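Local coordinates for maltose-binding protein MalE1 (Thermotoga maritima, PDB 6DTU), which binds maltotetraose and probably serves as the maltose-capturing component of a bacterial sugar-uptake system, at residues V66-I78 with N93-P105. Residues are numbered along the deposited sequence; the frame is centred on the assembly and turned at random. Where two conformers were deposited one is given.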
ATOM      1  N   VAL A  66       6.451 -10.909   0.939  1.00 15.03           N
ATOM      2  CA  VAL A  66       6.937 -12.098   0.231  1.00 15.67           C
ATOM      3  C   VAL A  66       8.083 -12.772   0.982  1.00 15.25           C
ATOM      4  O   VAL A  66       8.081 -13.993   1.170  1.00 16.19           O
ATOM      5  CB  VAL A  66       7.324 -11.759  -1.221  1.00 14.23           C
ATOM      6  CG1 VAL A  66       8.080 -12.909  -1.841  1.00 16.14           C
ATOM      7  CG2 VAL A  66       6.107 -11.441  -2.043  1.00 15.83           C
ATOM      8  N   GLY A  67       9.111 -12.007   1.365  1.00 15.64           N
ATOM      9  CA  GLY A  67      10.273 -12.626   1.994  1.00 16.20           C
ATOM     10  C   GLY A  67       9.942 -13.388   3.265  1.00 17.21           C
ATOM     11  O   GLY A  67      10.360 -14.535   3.442  1.00 17.97           O
ATOM     12  N   GLU A  68       9.178 -12.767   4.167  1.00 14.40           N
ATOM     13  CA  GLU A  68       8.781 -13.455   5.392  1.00 15.62           C
ATOM     14  C   GLU A  68       8.005 -14.736   5.080  1.00 15.88           C
ATOM     15  O   GLU A  68       8.279 -15.795   5.654  1.00 16.23           O
ATOM     16  CB  GLU A  68       7.964 -12.512   6.273  1.00 16.35           C
ATOM     17  CG  GLU A  68       7.480 -13.156   7.568  1.00 18.51           C
ATOM     18  CD  GLU A  68       6.574 -12.262   8.382  1.00 16.94           C
ATOM     19  OE1 GLU A  68       6.067 -11.247   7.854  1.00 18.77           O
ATOM     20  OE2 GLU A  68       6.346 -12.588   9.562  1.00 22.25           O
ATOM     21  N   LEU A  69       7.010 -14.658   4.189  1.00 15.64           N
ATOM     22  CA  LEU A  69       6.213 -15.843   3.913  1.00 16.66           C
ATOM     23  C   LEU A  69       7.014 -16.922   3.182  1.00 16.56           C
ATOM     24  O   LEU A  69       6.794 -18.115   3.418  1.00 17.21           O
ATOM     25  CB  LEU A  69       4.940 -15.463   3.167  1.00 14.00           C
ATOM     26  CG  LEU A  69       4.000 -14.563   3.961  1.00 14.77           C
ATOM     27  CD1 LEU A  69       2.791 -14.199   3.115  1.00 13.85           C
ATOM     28  CD2 LEU A  69       3.553 -15.167   5.294  1.00 18.97           C
ATOM     29  N   ALA A  70       7.956 -16.531   2.321  1.00 13.77           N
ATOM     30  CA  ALA A  70       8.730 -17.517   1.570  1.00 15.58           C
ATOM     31  C   ALA A  70       9.719 -18.246   2.467  1.00 18.64           C
ATOM     32  O   ALA A  70       9.859 -19.472   2.377  1.00 20.30           O
ATOM     33  CB  ALA A  70       9.448 -16.840   0.404  1.00 19.01           C
ATOM     34  N   VAL A  71      10.431 -17.511   3.327  1.00 16.75           N
ATOM     35  CA  VAL A  71      11.433 -18.154   4.176  1.00 20.49           C
ATOM     36  C   VAL A  71      10.773 -19.029   5.231  1.00 20.80           C
ATOM     37  O   VAL A  71      11.385 -19.993   5.712  1.00 23.03           O
ATOM     38  CB  VAL A  71      12.395 -17.139   4.817  1.00 22.66           C
ATOM     39  CG1 VAL A  71      13.051 -16.282   3.757  1.00 26.31           C
ATOM     40  CG2 VAL A  71      11.688 -16.310   5.849  1.00 20.21           C
ATOM     41  N   ASN A  72       9.543 -18.705   5.629  1.00 18.42           N
ATOM     42  CA  ASN A  72       8.783 -19.546   6.546  1.00 21.12           C
ATOM     43  C   ASN A  72       8.132 -20.729   5.836  1.00 19.28           C
ATOM     44  O   ASN A  72       7.454 -21.528   6.494  1.00 22.18           O
ATOM     45  CB  ASN A  72       7.679 -18.741   7.250  1.00 22.62           C
ATOM     46  CG  ASN A  72       8.213 -17.606   8.128  1.00 27.10           C
ATOM     47  OD1 ASN A  72       9.392 -17.553   8.471  1.00 28.92           O
ATOM     48  ND2 ASN A  72       7.320 -16.686   8.493  1.00 31.26           N
ATOM     49  N   GLY A  73       8.300 -20.841   4.521  1.00 19.58           N
ATOM     50  CA  GLY A  73       7.741 -21.949   3.771  1.00 15.94           C
ATOM     51  C   GLY A  73       6.229 -21.926   3.630  1.00 17.84           C
ATOM     52  O   GLY A  73       5.616 -22.985   3.443  1.00 19.99           O
ATOM     53  N   LEU A  74       5.610 -20.745   3.666  1.00 17.74           N
ATOM     54  CA  LEU A  74       4.157 -20.665   3.682  1.00 14.53           C
ATOM     55  C   LEU A  74       3.515 -20.312   2.345  1.00 15.75           C
ATOM     56  O   LEU A  74       2.321 -20.551   2.190  1.00 14.99           O
ATOM     57  CB  LEU A  74       3.680 -19.653   4.724  1.00 15.81           C
ATOM     58  CG  LEU A  74       3.982 -20.004   6.176  1.00 18.14           C
ATOM     59  CD1 LEU A  74       3.378 -18.943   7.044  1.00 19.31           C
ATOM     60  CD2 LEU A  74       3.392 -21.364   6.525  1.00 19.40           C
ATOM     61  N   ILE A  75       4.246 -19.733   1.398  1.00 14.28           N
ATOM     62  CA  ILE A  75       3.711 -19.445   0.068  1.00 12.58           C
ATOM     63  C   ILE A  75       4.531 -20.228  -0.942  1.00 13.22           C
ATOM     64  O   ILE A  75       5.725 -20.475  -0.743  1.00 17.46           O
ATOM     65  CB  ILE A  75       3.612 -17.934  -0.291  1.00 12.79           C
ATOM     66  CG1 ILE A  75       4.951 -17.228  -0.041  1.00 13.12           C
ATOM     67  CG2 ILE A  75       2.447 -17.280   0.450  1.00 14.11           C
ATOM     68  CD1 ILE A  75       4.985 -15.793  -0.521  1.00 14.63           C
ATOM     69  N   GLU A  76       3.858 -20.661  -2.019  1.00 14.06           N
ATOM     70  CA  GLU A  76       4.366 -21.635  -2.970  1.00 14.22           C
ATOM     71  C   GLU A  76       5.052 -20.946  -4.144  1.00 14.79           C
ATOM     72  O   GLU A  76       4.519 -19.979  -4.698  1.00 16.11           O
ATOM     73  CB  GLU A  76       3.199 -22.464  -3.489  1.00 14.12           C
ATOM     74  CG  GLU A  76       3.550 -23.567  -4.455  1.00 13.44           C
ATOM     75  CD  GLU A  76       4.280 -24.744  -3.806  1.00 17.09           C
ATOM     76  OE1 GLU A  76       4.363 -24.792  -2.564  1.00 16.38           O
ATOM     77  OE2 GLU A  76       4.737 -25.650  -4.556  1.00 18.40           O
ATOM     78  N   PRO A  77       6.222 -21.415  -4.588  1.00 15.02           N
ATOM     79  CA  PRO A  77       6.811 -20.842  -5.802  1.00 12.20           C
ATOM     80  C   PRO A  77       5.891 -21.063  -6.997  1.00 16.72           C
ATOM     81  O   PRO A  77       5.212 -22.094  -7.104  1.00 15.67           O
ATOM     82  CB  PRO A  77       8.118 -21.625  -5.969  1.00 15.28           C
ATOM     83  CG  PRO A  77       8.409 -22.186  -4.606  1.00 16.66           C
ATOM     84  CD  PRO A  77       7.054 -22.485  -4.018  1.00 15.70           C
ATOM     85  N   ILE A  78       5.870 -20.089  -7.899  0.51 15.42           N
ATOM     86  CA  ILE A  78       5.035 -20.147  -9.096  0.51 16.16           C
ATOM     87  C   ILE A  78       5.925 -20.509 -10.274  0.51 17.33           C
ATOM     88  O   ILE A  78       6.805 -19.711 -10.645  0.51 17.26           O
ATOM     89  CB  ILE A  78       4.290 -18.829  -9.332  0.51 15.95           C
ATOM     90  CG1 ILE A  78       3.296 -18.603  -8.197  0.51 17.31           C
ATOM     91  CG2 ILE A  78       3.566 -18.867 -10.678  0.51 16.69           C
ATOM     92  CD1 ILE A  78       2.461 -17.369  -8.379  0.51 17.17           C
ATOM     93  N   ASN A  93       9.572  -9.105 -10.062  1.00 14.56           N
ATOM     94  CA  ASN A  93      10.690  -9.136  -9.134  1.00 16.53           C
ATOM     95  C   ASN A  93      10.272  -8.688  -7.743  1.00 12.99           C
ATOM     96  O   ASN A  93      10.832  -9.183  -6.755  1.00 16.46           O
ATOM     97  CB  ASN A  93      11.871  -8.313  -9.655  1.00 15.75           C
ATOM     98  CG  ASN A  93      12.541  -8.945 -10.881  1.00 22.21           C
ATOM     99  OD1 ASN A  93      12.471 -10.161 -11.098  1.00 25.16           O
ATOM    100  ND2 ASN A  93      13.194  -8.108 -11.693  1.00 21.08           N
ATOM    101  N   ALA A  94       9.287  -7.781  -7.635  1.00 15.24           N
ATOM    102  CA  ALA A  94       8.776  -7.403  -6.315  1.00 14.26           C
ATOM    103  C   ALA A  94       8.168  -8.603  -5.616  1.00 14.27           C
ATOM    104  O   ALA A  94       8.220  -8.694  -4.385  1.00 14.52           O
ATOM    105  CB  ALA A  94       7.744  -6.266  -6.405  1.00 15.02           C
ATOM    106  N   PHE A  95       7.633  -9.545  -6.389  1.00 13.13           N
ATOM    107  CA  PHE A  95       7.052 -10.766  -5.846  1.00 13.62           C
ATOM    108  C   PHE A  95       7.997 -11.954  -5.909  1.00 14.71           C
ATOM    109  O   PHE A  95       7.557 -13.101  -5.751  1.00 15.60           O
ATOM    110  CB  PHE A  95       5.726 -11.067  -6.533  1.00 15.39           C
ATOM    111  CG  PHE A  95       4.586 -10.404  -5.847  1.00 11.36           C
ATOM    112  CD1 PHE A  95       3.994 -11.013  -4.756  1.00 11.66           C
ATOM    113  CD2 PHE A  95       4.116  -9.173  -6.276  1.00 14.81           C
ATOM    114  CE1 PHE A  95       2.956 -10.409  -4.087  1.00 12.47           C
ATOM    115  CE2 PHE A  95       3.068  -8.528  -5.602  1.00 13.09           C
ATOM    116  CZ  PHE A  95       2.485  -9.161  -4.497  1.00 14.43           C
ATOM    117  N   SER A  96       9.281 -11.698  -6.098  1.00 14.04           N
ATOM    118  CA  SER A  96      10.293 -12.735  -6.168  1.00 12.31           C
ATOM    119  C   SER A  96      11.236 -12.667  -4.977  1.00 13.12           C
ATOM    120  O   SER A  96      11.503 -11.589  -4.443  1.00 15.92           O
ATOM    121  CB  SER A  96      11.072 -12.592  -7.468  1.00 13.86           C
ATOM    122  OG  SER A  96      10.195 -12.822  -8.574  1.00 15.84           O
ATOM    123  N   TYR A  97      11.725 -13.834  -4.554  1.00 15.41           N
ATOM    124  CA  TYR A  97      12.648 -13.888  -3.424  1.00 16.36           C
ATOM    125  C   TYR A  97      13.479 -15.161  -3.534  1.00 18.29           C
ATOM    126  O   TYR A  97      12.947 -16.224  -3.861  1.00 18.77           O
ATOM    127  CB  TYR A  97      11.886 -13.869  -2.090  1.00 19.39           C
ATOM    128  CG  TYR A  97      12.796 -13.832  -0.878  1.00 17.34           C
ATOM    129  CD1 TYR A  97      13.266 -12.623  -0.373  1.00 19.44           C
ATOM    130  CD2 TYR A  97      13.222 -15.007  -0.265  1.00 19.05           C
ATOM    131  CE1 TYR A  97      14.108 -12.585   0.725  1.00 17.47           C
ATOM    132  CE2 TYR A  97      14.063 -14.976   0.816  1.00 21.27           C
ATOM    133  CZ  TYR A  97      14.501 -13.778   1.312  1.00 23.00           C
ATOM    134  OH  TYR A  97      15.345 -13.780   2.393  1.00 27.10           O
ATOM    135  N   GLY A  98      14.788 -15.036  -3.278  1.00 17.55           N
ATOM    136  CA  GLY A  98      15.688 -16.181  -3.338  1.00 21.57           C
ATOM    137  C   GLY A  98      15.690 -16.907  -4.665  1.00 22.02           C
ATOM    138  O   GLY A  98      15.867 -18.133  -4.705  1.00 26.70           O
ATOM    139  N   GLY A  99      15.488 -16.182  -5.764  1.00 21.93           N
ATOM    140  CA  GLY A  99      15.516 -16.745  -7.097  1.00 20.13           C
ATOM    141  C   GLY A  99      14.208 -17.289  -7.630  1.00 20.69           C
ATOM    142  O   GLY A  99      14.172 -17.748  -8.778  1.00 23.31           O
ATOM    143  N   LYS A 100      13.133 -17.263  -6.852  1.00 19.91           N
ATOM    144  CA  LYS A 100      11.868 -17.843  -7.282  1.00 19.98           C
ATOM    145  C   LYS A 100      10.759 -16.803  -7.230  1.00 16.82           C
ATOM    146  O   LYS A 100      10.795 -15.877  -6.425  1.00 15.82           O
ATOM    147  CB  LYS A 100      11.476 -19.015  -6.389  1.00 19.80           C
ATOM    148  CG  LYS A 100      12.502 -20.160  -6.381  1.00 22.45           C
ATOM    149  CD  LYS A 100      12.072 -21.284  -5.461  1.00 23.00           C
ATOM    150  CE  LYS A 100      13.122 -22.372  -5.403  1.00 31.65           C
ATOM    151  NZ  LYS A 100      12.619 -23.599  -4.725  1.00 34.10           N
ATOM    152  N   LEU A 101       9.768 -16.977  -8.090  1.00 16.07           N
ATOM    153  CA  LEU A 101       8.596 -16.120  -8.103  1.00 15.63           C
ATOM    154  C   LEU A 101       7.558 -16.668  -7.134  1.00 14.21           C
ATOM    155  O   LEU A 101       7.306 -17.875  -7.099  1.00 17.56           O
ATOM    156  CB  LEU A 101       8.006 -16.122  -9.509  1.00 15.76           C
ATOM    157  CG  LEU A 101       6.778 -15.249  -9.732  1.00 15.31           C
ATOM    158  CD1 LEU A 101       7.166 -13.792  -9.579  1.00 17.31           C
ATOM    159  CD2 LEU A 101       6.161 -15.529 -11.093  1.00 17.91           C
ATOM    160  N   TYR A 102       6.945 -15.768  -6.355  1.00 14.06           N
ATOM    161  CA  TYR A 102       5.998 -16.148  -5.315  1.00 13.83           C
ATOM    162  C   TYR A 102       4.634 -15.486  -5.460  1.00 15.53           C
ATOM    163  O   TYR A 102       3.784 -15.636  -4.581  1.00 16.34           O
ATOM    164  CB  TYR A 102       6.593 -15.850  -3.935  1.00 14.05           C
ATOM    165  CG  TYR A 102       7.641 -16.832  -3.498  1.00 16.83           C
ATOM    166  CD1 TYR A 102       7.283 -18.075  -3.006  1.00 14.92           C
ATOM    167  CD2 TYR A 102       8.983 -16.523  -3.593  1.00 16.60           C
ATOM    168  CE1 TYR A 102       8.247 -18.989  -2.590  1.00 20.17           C
ATOM    169  CE2 TYR A 102       9.953 -17.424  -3.186  1.00 16.58           C
ATOM    170  CZ  TYR A 102       9.575 -18.664  -2.701  1.00 19.58           C
ATOM    171  OH  TYR A 102      10.543 -19.561  -2.286  1.00 23.47           O
ATOM    172  N   GLY A 103       4.381 -14.773  -6.538  1.00 13.36           N
ATOM    173  CA  GLY A 103       3.049 -14.233  -6.712  1.00 14.87           C
ATOM    174  C   GLY A 103       2.816 -13.749  -8.121  1.00 13.60           C
ATOM    175  O   GLY A 103       3.756 -13.495  -8.875  1.00 16.35           O
ATOM    176  N   ILE A 104       1.541 -13.595  -8.449  1.00 13.46           N
ATOM    177  CA  ILE A 104       1.141 -12.955  -9.699  1.00 15.42           C
ATOM    178  C   ILE A 104       0.717 -11.533  -9.380  1.00 12.84           C
ATOM    179  O   ILE A 104      -0.341 -11.319  -8.741  1.00 12.81           O
ATOM    180  CB  ILE A 104       0.049 -13.755 -10.426  1.00 15.75           C
ATOM    181  CG1 ILE A 104       0.553 -15.166 -10.778  1.00 20.85           C
ATOM    182  CG2 ILE A 104      -0.340 -13.052 -11.729  1.00 17.28           C
ATOM    183  CD1 ILE A 104      -0.178 -15.840 -11.920  1.00 26.89           C
ATOM    184  N   PRO A 105       1.478 -10.517  -9.785  1.00 13.62           N
ATOM    185  CA  PRO A 105       1.128  -9.124  -9.486  1.00 13.55           C
ATOM    186  C   PRO A 105       0.029  -8.625 -10.408  1.00 15.11           C
ATOM    187  O   PRO A 105      -0.011  -8.936 -11.604  1.00 14.54           O
ATOM    188  CB  PRO A 105       2.429  -8.374  -9.785  1.00 15.01           C
ATOM    189  CG  PRO A 105       3.059  -9.209 -10.886  1.00 13.68           C
ATOM    190  CD  PRO A 105       2.709 -10.627 -10.591  1.00 13.81           C
TER
HETATM  191  O   HOH W   1       2.792 -18.014  -3.955  1.00 17.06           O
HETATM  192  O   HOH W   2       9.407 -19.609  -9.528  1.00 23.05           O
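Tyr102 lays one face of its ring over the methyl of Ala70, whose CB sits 3.7 Å from the ring centroid in a CH-pi contact. The contact joins helix 66-71 and the chain that leaves it to a beta-hairpin closed by a type I' turn from Tyr97 to Lys100, within a periplasmic-binding-protein fold, and illustrates how a short helix and its exit can wrap one aromatic ring. With CG anti to its carbonyl carbon (chi1 -76°), Tyr102 reaches back between helix and exit chain; the Ile75 carbonyl O meets the ring edge at CE1, and Pro77 runs alongside, CG 3.8 Å from CE1. A serine in its place would probably leave Ala70, Ile75 and Pro77 facing a gap.

Tyr97 meets the same helix through Gly67 and Val71, which flank Ala70 in sequence. Gly67 CA lies over a face of the Tyr97 ring, 4.0 Å from its centroid, where a side chain on the helix would be tight against CE1, while Val71 CG1 presses on CE2 at 3.4 Å. Val66 divides its branches: CG1 touches the CB atoms of both Tyr97 and Tyr102, and CG2 meets Phe95 CD1 at 3.5 Å, the two side chains crossing at about a right angle. The Phe95 side chain, about 9 Å from a bound glucose unit, also packs on Val263 of strand 260-268.

A Schellman motif at Gly73 ends the helix, and the chain then returns past the hairpin. Beyond Pro77 the backbones join directly, and in one of its two conformers Ile78 rests CD1 on Gly103 CA and Ile104 CG1. One water links Ile78 O to Leu101 N; next to it, Ile78 N donates to Leu101 O at 2.8 Å. That bond is nearly straight (166°), and its donor lies tilted from the carbonyl plane.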